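Local coordinates for protein peroxiredoxin 6 (Arenicola marina, PDB 2V2G) that probably reduces hydrogen peroxide and organic hydroperoxides to water and alcohols as a thiol-specific peroxidase of the Prx6 subfamily, at residues A[2-10]-A[131-142]. The protein carries 1 engineered substitution. Sequence-based numbering, arbitrary orientation.
Sequences GITLGEVFP and FIIGPDKKLKLS
Phe9 drops its ring onto the hairpin, where Ile133 CD1 sits over the centre of one face, 4.1 Å from the ring centroid, while Pro10 CD covers the opposite face near the rim. The far end of the ring reaches Phe131, Phe9 CE1 lying 3.8 Å from Phe131 CG; the two planes are inclined at 59°. Ile3 CG2 meets the same phenylalanine farther out, 3.6 Å from Phe131 CE1, and also touches Leu139 CD2. Leu139 swings CG opposite its amide N (chi1 -178°), toward the N-terminal segment, and with chi2 at 67° its CD2 lies between Ile3 CG2 and Leu5 CD2. With an alanine at Phe9, the Ile133 methyl would probably lose the ring it faces, and a gap would open over Ile133 and Phe131.

Three nearly straight backbone bonds hold residues 6-9 to residues 137-139: Gly6 N to Leu139 O (2.8 Å), Leu139 N to Glu7 O (2.9 Å) and Phe9 N to Lys137 O (2.8 Å). The latter two flank a single beta bridge, Val8 with Lys138, just before strand 139-145 in the 124-133/139-145 hairpin of the thioredoxin-fold sheet. Gly6, at positive phi, lies in the type II turn Thr4-Glu7, and Glu7 OE2 braces that turn by accepting from both Thr4 N and Thr4 OG1. On the hairpin side, Asp136 OD1 accepts from Lys138 N, an Asx turn, and its OD2 forms a salt bridge with Lys140 NZ (2.8 Å). A water bridges Ile3 O, to which it donates, and Ser142 OG. Beyond it, Ser142 pairs with a strand of the second subunit, and Leu5 packs on Pro115 of that chain.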
loop_
_atom_site.group_PDB
_atom_site.type_symbol
_atom_site.label_atom_id
_atom_site.label_comp_id
_atom_site.label_asym_id
_atom_site.label_seq_id
_atom_site.Cartn_x
_atom_site.Cartn_y
_atom_site.Cartn_z
ATOM N N GLY A 2 2.744 6.004 14.970
ATOM C CA GLY A 2 2.168 5.771 13.616
ATOM C C GLY A 2 1.175 6.873 13.274
ATOM O O GLY A 2 0.799 7.668 14.136
ATOM N N ILE A 3 0.790 6.970 12.022
ATOM C CA ILE A 3 -0.116 7.995 11.572
ATOM C C ILE A 3 -1.306 7.328 10.880
ATOM O O ILE A 3 -1.118 6.384 10.106
ATOM C CB ILE A 3 0.622 9.008 10.633
ATOM C CG1 ILE A 3 -0.320 10.093 10.162
ATOM C CG2 ILE A 3 1.285 8.237 9.499
ATOM C CD1 ILE A 3 0.443 11.301 9.701
ATOM N N THR A 4 -2.511 7.720 11.230
ATOM C CA THR A 4 -3.696 7.099 10.649
ATOM C C THR A 4 -4.266 7.996 9.554
ATOM O O THR A 4 -3.964 9.213 9.473
ATOM C CB THR A 4 -4.765 6.799 11.732
ATOM O OG1 THR A 4 -5.092 8.007 12.383
ATOM C CG2 THR A 4 -4.204 5.745 12.752
ATOM N N LEU A 5 -5.127 7.429 8.723
ATOM C CA LEU A 5 -5.697 8.225 7.638
ATOM C C LEU A 5 -6.543 9.362 8.195
ATOM O O LEU A 5 -7.271 9.213 9.203
ATOM C CB LEU A 5 -6.559 7.352 6.722
ATOM C CG LEU A 5 -5.889 6.183 6.008
ATOM C CD1 LEU A 5 -6.912 5.568 5.078
ATOM C CD2 LEU A 5 -4.512 6.615 5.357
ATOM N N GLY A 6 -6.444 10.539 7.524
ATOM C CA GLY A 6 -7.137 11.714 7.885
ATOM C C GLY A 6 -6.432 12.534 8.956
ATOM O O GLY A 6 -6.874 13.624 9.241
ATOM N N GLU A 7 -5.340 12.001 9.553
ATOM C CA GLU A 7 -4.597 12.815 10.536
ATOM C C GLU A 7 -3.831 13.903 9.801
ATOM O O GLU A 7 -3.334 13.665 8.685
ATOM C CB GLU A 7 -3.568 11.976 11.285
ATOM C CG GLU A 7 -4.067 11.102 12.371
ATOM C CD GLU A 7 -2.848 10.492 13.183
ATOM O OE1 GLU A 7 -1.897 11.280 13.542
ATOM O OE2 GLU A 7 -2.922 9.302 13.495
ATOM N N VAL A 8 -3.693 15.068 10.452
ATOM C CA VAL A 8 -2.761 16.097 9.954
ATOM C C VAL A 8 -1.317 15.586 10.060
ATOM O O VAL A 8 -0.864 15.127 11.135
ATOM C CB VAL A 8 -2.963 17.448 10.669
ATOM C CG1 VAL A 8 -1.910 18.468 10.178
ATOM C CG2 VAL A 8 -4.385 17.938 10.342
ATOM N N PHE A 9 -0.619 15.587 8.919
ATOM C CA PHE A 9 0.743 15.124 8.884
ATOM C C PHE A 9 1.604 16.015 9.773
ATOM O O PHE A 9 1.411 17.227 9.825
ATOM C CB PHE A 9 1.270 15.084 7.446
ATOM C CG PHE A 9 2.234 13.927 7.224
ATOM C CD1 PHE A 9 1.761 12.655 7.017
ATOM C CD2 PHE A 9 3.606 14.158 7.229
ATOM C CE1 PHE A 9 2.634 11.590 6.872
ATOM C CE2 PHE A 9 4.498 13.095 7.044
ATOM C CZ PHE A 9 4.018 11.838 6.867
ATOM N N PRO A 10 2.524 15.457 10.546
ATOM C CA PRO A 10 3.389 16.339 11.366
ATOM C C PRO A 10 4.111 17.438 10.558
ATOM O O PRO A 10 4.663 17.201 9.453
ATOM C CB PRO A 10 4.385 15.361 12.042
ATOM C CG PRO A 10 4.164 14.085 11.393
ATOM C CD PRO A 10 2.839 14.025 10.725
ATOM N N PHE A 131 3.662 7.880 1.912
ATOM C CA PHE A 131 2.591 8.634 2.468
ATOM C C PHE A 131 2.110 9.641 1.406
ATOM O O PHE A 131 2.889 10.425 0.927
ATOM C CB PHE A 131 2.994 9.424 3.745
ATOM C CG PHE A 131 3.545 8.564 4.834
ATOM C CD1 PHE A 131 2.696 7.898 5.712
ATOM C CD2 PHE A 131 4.934 8.346 4.920
ATOM C CE1 PHE A 131 3.209 7.079 6.715
ATOM C CE2 PHE A 131 5.438 7.535 5.914
ATOM C CZ PHE A 131 4.547 6.829 6.771
ATOM N N ILE A 132 0.833 9.556 1.073
ATOM C CA ILE A 132 0.160 10.506 0.157
ATOM C C ILE A 132 -0.600 11.510 1.001
ATOM O O ILE A 132 -1.493 11.176 1.753
ATOM C CB ILE A 132 -0.748 9.882 -0.907
ATOM C CG1 ILE A 132 0.011 8.745 -1.583
ATOM C CG2 ILE A 132 -1.170 10.982 -1.850
ATOM C CD1 ILE A 132 -0.696 8.002 -2.770
ATOM N N ILE A 133 -0.236 12.787 0.836
ATOM C CA ILE A 133 -0.705 13.860 1.733
ATOM C C ILE A 133 -1.475 14.868 0.870
ATOM O O ILE A 133 -1.014 15.264 -0.244
ATOM C CB ILE A 133 0.498 14.583 2.489
ATOM C CG1 ILE A 133 1.283 13.507 3.330
ATOM C CG2 ILE A 133 0.005 15.733 3.408
ATOM C CD1 ILE A 133 2.752 13.483 3.044
ATOM N N GLY A 134 -2.659 15.228 1.303
ATOM C CA GLY A 134 -3.448 16.200 0.539
ATOM C C GLY A 134 -3.016 17.628 0.771
ATOM O O GLY A 134 -2.200 17.937 1.664
ATOM N N PRO A 135 -3.573 18.555 -0.026
ATOM C CA PRO A 135 -3.262 19.980 0.188
ATOM C C PRO A 135 -3.739 20.526 1.537
ATOM O O PRO A 135 -3.345 21.622 1.942
ATOM C CB PRO A 135 -3.975 20.701 -0.998
ATOM C CG PRO A 135 -4.893 19.802 -1.523
ATOM C CD PRO A 135 -4.523 18.376 -1.146
ATOM N N ASP A 136 -4.601 19.775 2.203
ATOM C CA ASP A 136 -5.070 20.108 3.534
ATOM C C ASP A 136 -4.158 19.528 4.642
ATOM O O ASP A 136 -4.442 19.735 5.838
ATOM C CB ASP A 136 -6.479 19.613 3.714
ATOM C CG ASP A 136 -6.598 18.074 3.532
ATOM O OD1 ASP A 136 -5.586 17.390 3.256
ATOM O OD2 ASP A 136 -7.744 17.553 3.613
ATOM N N LYS A 137 -3.055 18.951 4.194
ATOM C CA LYS A 137 -1.956 18.453 5.034
ATOM C C LYS A 137 -2.368 17.142 5.685
ATOM O O LYS A 137 -1.616 16.623 6.555
ATOM C CB LYS A 137 -1.557 19.470 6.118
ATOM C CG LYS A 137 -1.280 20.941 5.674
ATOM C CD LYS A 137 -0.290 20.997 4.590
ATOM C CE LYS A 137 -0.111 22.471 4.142
ATOM N NZ LYS A 137 -1.307 22.943 3.374
ATOM N N LYS A 138 -3.499 16.597 5.281
ATOM C CA LYS A 138 -3.944 15.306 5.902
ATOM C C LYS A 138 -3.441 14.090 5.172
ATOM O O LYS A 138 -3.355 14.092 3.918
ATOM C CB LYS A 138 -5.475 15.313 6.019
ATOM C CG LYS A 138 -5.953 16.301 7.068
ATOM C CD LYS A 138 -7.452 16.415 7.063
ATOM C CE LYS A 138 -7.997 17.429 8.056
ATOM N NZ LYS A 138 -9.461 17.209 8.184
ATOM N N LEU A 139 -3.146 13.014 5.914
ATOM C CA LEU A 139 -2.796 11.766 5.261
ATOM C C LEU A 139 -3.998 11.128 4.521
ATOM O O LEU A 139 -5.018 10.826 5.110
ATOM C CB LEU A 139 -2.209 10.778 6.286
ATOM C CG LEU A 139 -1.755 9.440 5.708
ATOM C CD1 LEU A 139 -0.543 9.620 4.782
ATOM C CD2 LEU A 139 -1.455 8.484 6.879
ATOM N N LYS A 140 -3.840 10.863 3.243
ATOM C CA LYS A 140 -4.932 10.322 2.441
ATOM C C LYS A 140 -4.827 8.808 2.129
ATOM O O LYS A 140 -5.856 8.132 1.911
ATOM C CB LYS A 140 -5.037 11.066 1.097
ATOM C CG LYS A 140 -5.184 12.586 1.142
ATOM C CD LYS A 140 -6.445 12.979 1.910
ATOM C CE LYS A 140 -6.582 14.515 2.110
ATOM N NZ LYS A 140 -7.840 14.880 2.851
ATOM N N LEU A 141 -3.597 8.287 2.160
ATOM C CA LEU A 141 -3.293 6.891 1.815
ATOM C C LEU A 141 -1.884 6.567 2.234
ATOM O O LEU A 141 -1.018 7.449 2.154
ATOM C CB LEU A 141 -3.417 6.715 0.290
ATOM C CG LEU A 141 -3.345 5.306 -0.329
ATOM C CD1 LEU A 141 -4.183 5.265 -1.627
ATOM C CD2 LEU A 141 -1.897 4.935 -0.587
ATOM N N SER A 142 -1.644 5.373 2.766
ATOM C CA SER A 142 -0.278 5.005 3.105
ATOM C C SER A 142 -0.006 3.531 2.732
ATOM O O SER A 142 -0.940 2.728 2.716
ATOM C CB SER A 142 0.062 5.268 4.554
ATOM O OG SER A 142 -0.660 4.484 5.411
HETATM O O HOH W 1 0.074 5.070 8.048
HETATM O O HOH W 2 -9.859 14.127 7.910
#